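Protein kinase, putative (Bodo saltans, PDB 6TLY) is a putative serine/threonine kinase of the kinetoplastid kinetochore, KKT2, whose zinc-binding central domain, the part in this structure, probably serves centromere localization. Local coordinates at residues Lys80-Gln85 / Gln89-Gly94. Numbering follows the deposited sequence.
Sequences KKFPSQ and QYHSRG. With ZN (zinc ion), chain D; SO4 (sulfate ion), chain E.
Phe82 places the CZ corner of its ring over one face of the His91 imidazole, 3.3 Å from CG and offset toward the rim. The ring planes are inclined by 41° with centroids 4.8 Å apart, an oblique aromatic pair. His91 CG lies anti to the backbone N (chi1 167°), which places the imidazole so that NE2 binds zinc at 1.9 Å. Cys75, Cys78 and Cys95 complete the site, and with the hairpin 73-74/81-82 packed against the helix this is the beta-beta-alpha unit of a C2H2-like finger, ending here in cysteine. An alanine in place of Phe82 would probably leave that face of the imidazole without its packing partner and a gap between hairpin and helix. With NE2 on zinc setting the ring's orientation, His91 ND1 is left to donate to a water at 2.7 Å; the same water accepts from Lys80 NZ, which also bonds Lys53 O. Lys80 runs extended past the imidazole, its CD 4.0 Å from His91 CE1. In the first helical turn, Gln89 N donates to Gln85 O at 2.8 Å. Farther out along the same two residues the amides stack with planes 10° apart, and Gln85 CG meets Gln89 NE2 at 3.5 Å.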
ATOM      1  N   LYS A  80     -12.819   0.548  -4.714  1.00 25.06           N
ATOM      2  CA  LYS A  80     -11.459   0.414  -4.171  1.00 25.30           C
ATOM      3  C   LYS A  80     -10.709   1.760  -4.138  1.00 23.83           C
ATOM      4  O   LYS A  80     -10.789   2.529  -5.097  1.00 23.64           O
ATOM      5  CB  LYS A  80     -10.691  -0.596  -5.020  1.00 28.18           C
ATOM      6  CG  LYS A  80      -9.533  -1.281  -4.339  1.00 34.78           C
ATOM      7  CD  LYS A  80      -9.178  -2.536  -5.139  1.00 41.42           C
ATOM      8  CE  LYS A  80      -8.117  -3.380  -4.472  1.00 46.82           C
ATOM      9  NZ  LYS A  80      -7.378  -4.200  -5.478  1.00 50.05           N
ATOM     10  N   LYS A  81      -9.990   2.024  -3.036  1.00 22.65           N
ATOM     11  CA  LYS A  81      -9.201   3.235  -2.798  1.00 22.64           C
ATOM     12  C   LYS A  81      -7.735   3.020  -3.158  1.00 21.28           C
ATOM     13  O   LYS A  81      -7.176   1.935  -2.923  1.00 20.42           O
ATOM     14  CB  LYS A  81      -9.290   3.668  -1.326  1.00 24.96           C
ATOM     15  CG  LYS A  81     -10.716   3.955  -0.855  1.00 29.97           C
ATOM     16  CD  LYS A  81     -10.749   4.129   0.656  1.00 36.18           C
ATOM     17  CE  LYS A  81     -12.165   4.111   1.191  1.00 40.85           C
ATOM     18  NZ  LYS A  81     -13.012   5.142   0.538  1.00 44.67           N
ATOM     19  N   PHE A  82      -7.105   4.080  -3.688  1.00 20.84           N
ATOM     20  CA  PHE A  82      -5.704   4.086  -4.122  1.00 21.33           C
ATOM     21  C   PHE A  82      -4.998   5.373  -3.654  1.00 21.04           C
ATOM     22  O   PHE A  82      -5.628   6.423  -3.506  1.00 20.95           O
ATOM     23  CB  PHE A  82      -5.627   3.973  -5.656  1.00 22.02           C
ATOM     24  CG  PHE A  82      -6.258   2.699  -6.155  1.00 24.28           C
ATOM     25  CD1 PHE A  82      -5.557   1.504  -6.130  1.00 25.75           C
ATOM     26  CD2 PHE A  82      -7.563   2.687  -6.611  1.00 25.16           C
ATOM     27  CE1 PHE A  82      -6.158   0.318  -6.522  1.00 26.78           C
ATOM     28  CE2 PHE A  82      -8.155   1.497  -7.022  1.00 27.02           C
ATOM     29  CZ  PHE A  82      -7.450   0.324  -6.975  1.00 26.49           C
ATOM     30  N   PRO A  83      -3.681   5.310  -3.402  1.00 21.04           N
ATOM     31  CA  PRO A  83      -2.974   6.513  -2.935  1.00 21.24           C
ATOM     32  C   PRO A  83      -2.605   7.516  -4.031  1.00 22.06           C
ATOM     33  O   PRO A  83      -2.118   8.598  -3.702  1.00 23.25           O
ATOM     34  CB  PRO A  83      -1.715   5.933  -2.279  1.00 21.40           C
ATOM     35  CG  PRO A  83      -1.413   4.717  -3.120  1.00 22.23           C
ATOM     36  CD  PRO A  83      -2.781   4.143  -3.481  1.00 21.22           C
ATOM     37  N   SER A  84      -2.748   7.134  -5.323  1.00 20.79           N
ATOM     38  CA  SER A  84      -2.380   8.005  -6.447  1.00 20.59           C
ATOM     39  C   SER A  84      -3.312   7.818  -7.638  1.00 19.70           C
ATOM     40  O   SER A  84      -3.942   6.773  -7.784  1.00 19.30           O
ATOM     41  CB  SER A  84      -0.947   7.727  -6.900  1.00 20.76           C
ATOM     42  OG  SER A  84      -0.839   6.435  -7.479  1.00 22.17           O
ATOM     43  N   GLN A  85      -3.344   8.818  -8.519  1.00 19.98           N
ATOM     44  CA  GLN A  85      -4.118   8.734  -9.754  1.00 20.40           C
ATOM     45  C   GLN A  85      -3.485   7.667 -10.651  1.00 21.24           C
ATOM     46  O   GLN A  85      -4.211   6.913 -11.284  1.00 21.45           O
ATOM     47  CB  GLN A  85      -4.149  10.090 -10.461  1.00 20.84           C
ATOM     48  CG  GLN A  85      -4.697   9.992 -11.874  1.00 22.96           C
ATOM     49  CD  GLN A  85      -5.044  11.333 -12.418  1.00 24.26           C
ATOM     50  OE1 GLN A  85      -6.189  11.745 -12.351  1.00 24.66           O
ATOM     51  NE2 GLN A  85      -4.061  12.029 -12.952  1.00 23.44           N
ATOM     52  N   GLN A  89      -5.439   4.537 -12.204  1.00 22.24           N
ATOM     53  CA  GLN A  89      -5.490   4.357 -13.655  1.00 23.65           C
ATOM     54  C   GLN A  89      -5.049   2.956 -14.091  1.00 25.38           C
ATOM     55  O   GLN A  89      -5.721   2.370 -14.935  1.00 25.61           O
ATOM     56  CB  GLN A  89      -4.710   5.452 -14.371  1.00 24.30           C
ATOM     57  CG  GLN A  89      -5.469   6.783 -14.327  1.00 25.67           C
ATOM     58  CD  GLN A  89      -4.639   7.941 -14.817  1.00 28.87           C
ATOM     59  OE1 GLN A  89      -3.405   7.882 -14.839  1.00 30.80           O
ATOM     60  NE2 GLN A  89      -5.299   9.022 -15.207  1.00 26.10           N
ATOM     61  N   TYR A  90      -3.994   2.394 -13.465  1.00 26.53           N
ATOM     62  CA  TYR A  90      -3.553   1.024 -13.784  1.00 28.96           C
ATOM     63  C   TYR A  90      -4.670   0.037 -13.425  1.00 28.51           C
ATOM     64  O   TYR A  90      -4.990  -0.828 -14.232  1.00 29.40           O
ATOM     65  CB  TYR A  90      -2.285   0.621 -13.019  1.00 30.84           C
ATOM     66  CG  TYR A  90      -1.039   1.404 -13.351  1.00 34.83           C
ATOM     67  CD1 TYR A  90      -0.839   1.926 -14.619  1.00 37.25           C
ATOM     68  CD2 TYR A  90      -0.015   1.540 -12.424  1.00 37.28           C
ATOM     69  CE1 TYR A  90       0.324   2.617 -14.940  1.00 39.05           C
ATOM     70  CE2 TYR A  90       1.144   2.237 -12.728  1.00 39.16           C
ATOM     71  CZ  TYR A  90       1.323   2.752 -13.996  1.00 40.73           C
ATOM     72  OH  TYR A  90       2.476   3.452 -14.277  1.00 44.37           O
ATOM     73  N   HIS A  91      -5.307   0.204 -12.250  1.00 27.03           N
ATOM     74  CA  HIS A  91      -6.407  -0.659 -11.821  1.00 26.39           C
ATOM     75  C   HIS A  91      -7.595  -0.570 -12.783  1.00 26.82           C
ATOM     76  O   HIS A  91      -8.125  -1.597 -13.201  1.00 26.96           O
ATOM     77  CB  HIS A  91      -6.887  -0.256 -10.395  1.00 25.80           C
ATOM     78  CG  HIS A  91      -8.197  -0.866  -9.968  1.00 26.05           C
ATOM     79  ND1 HIS A  91      -8.264  -2.145  -9.441  1.00 27.63           N
ATOM     80  CD2 HIS A  91      -9.452  -0.352 -10.010  1.00 26.43           C
ATOM     81  CE1 HIS A  91      -9.539  -2.356  -9.160  1.00 27.80           C
ATOM     82  NE2 HIS A  91     -10.292  -1.301  -9.480  1.00 27.28           N
ATOM     83  N   SER A  92      -8.054   0.658 -13.062  1.00 26.76           N
ATOM     84  CA  SER A  92      -9.227   0.954 -13.870  1.00 28.34           C
ATOM     85  C   SER A  92      -9.187   0.347 -15.280  1.00 29.12           C
ATOM     86  O   SER A  92     -10.223  -0.075 -15.788  1.00 29.04           O
ATOM     87  CB  SER A  92      -9.464   2.461 -13.923  1.00 30.98           C
ATOM     88  OG  SER A  92     -10.788   2.745 -14.342  1.00 35.41           O
ATOM     89  N   ARG A  93      -8.009   0.258 -15.885  1.00 29.77           N
ATOM     90  CA  ARG A  93      -7.837  -0.331 -17.213  1.00 31.28           C
ATOM     91  C   ARG A  93      -8.382  -1.773 -17.265  1.00 30.92           C
ATOM     92  O   ARG A  93      -9.034  -2.157 -18.240  1.00 31.41           O
ATOM     93  CB  ARG A  93      -6.349  -0.303 -17.588  1.00 34.51           C
ATOM     94  CG  ARG A  93      -6.040  -0.903 -18.955  1.00 40.38           C
ATOM     95  CD  ARG A  93      -5.896   0.151 -20.038  1.00 45.51           C
ATOM     96  NE  ARG A  93      -4.834   1.105 -19.719  1.00 49.88           N
ATOM     97  CZ  ARG A  93      -4.652   2.266 -20.343  1.00 52.45           C
ATOM     98  NH1 ARG A  93      -5.458   2.629 -21.334  1.00 52.34           N
ATOM     99  NH2 ARG A  93      -3.666   3.076 -19.978  1.00 52.13           N
ATOM    100  N   GLY A  94      -8.192  -2.512 -16.168  1.00 29.68           N
ATOM    101  CA  GLY A  94      -8.638  -3.891 -16.052  1.00 29.07           C
ATOM    102  C   GLY A  94      -9.846  -4.117 -15.164  1.00 28.20           C
ATOM    103  O   GLY A  94     -10.183  -5.263 -14.898  1.00 28.11           O
TER
HETATM  104 ZN    ZN D 703     -12.220  -1.163  -9.683  0.56 27.27          ZN
HETATM  105  S   SO4 E 704      -0.223  10.824  -9.189  1.00 29.55           S
HETATM  106  O1  SO4 E 704      -0.406   9.693 -10.062  1.00 29.22           O
HETATM  107  O2  SO4 E 704      -1.393  10.974  -8.295  1.00 29.34           O
HETATM  108  O3  SO4 E 704       0.971  10.669  -8.347  1.00 29.46           O
HETATM  109  O4  SO4 E 704      -0.002  11.982 -10.057  1.00 29.51           O
HETATM  110  O   HOH W   1      -6.252  -3.593  -8.311  1.00 45.68           O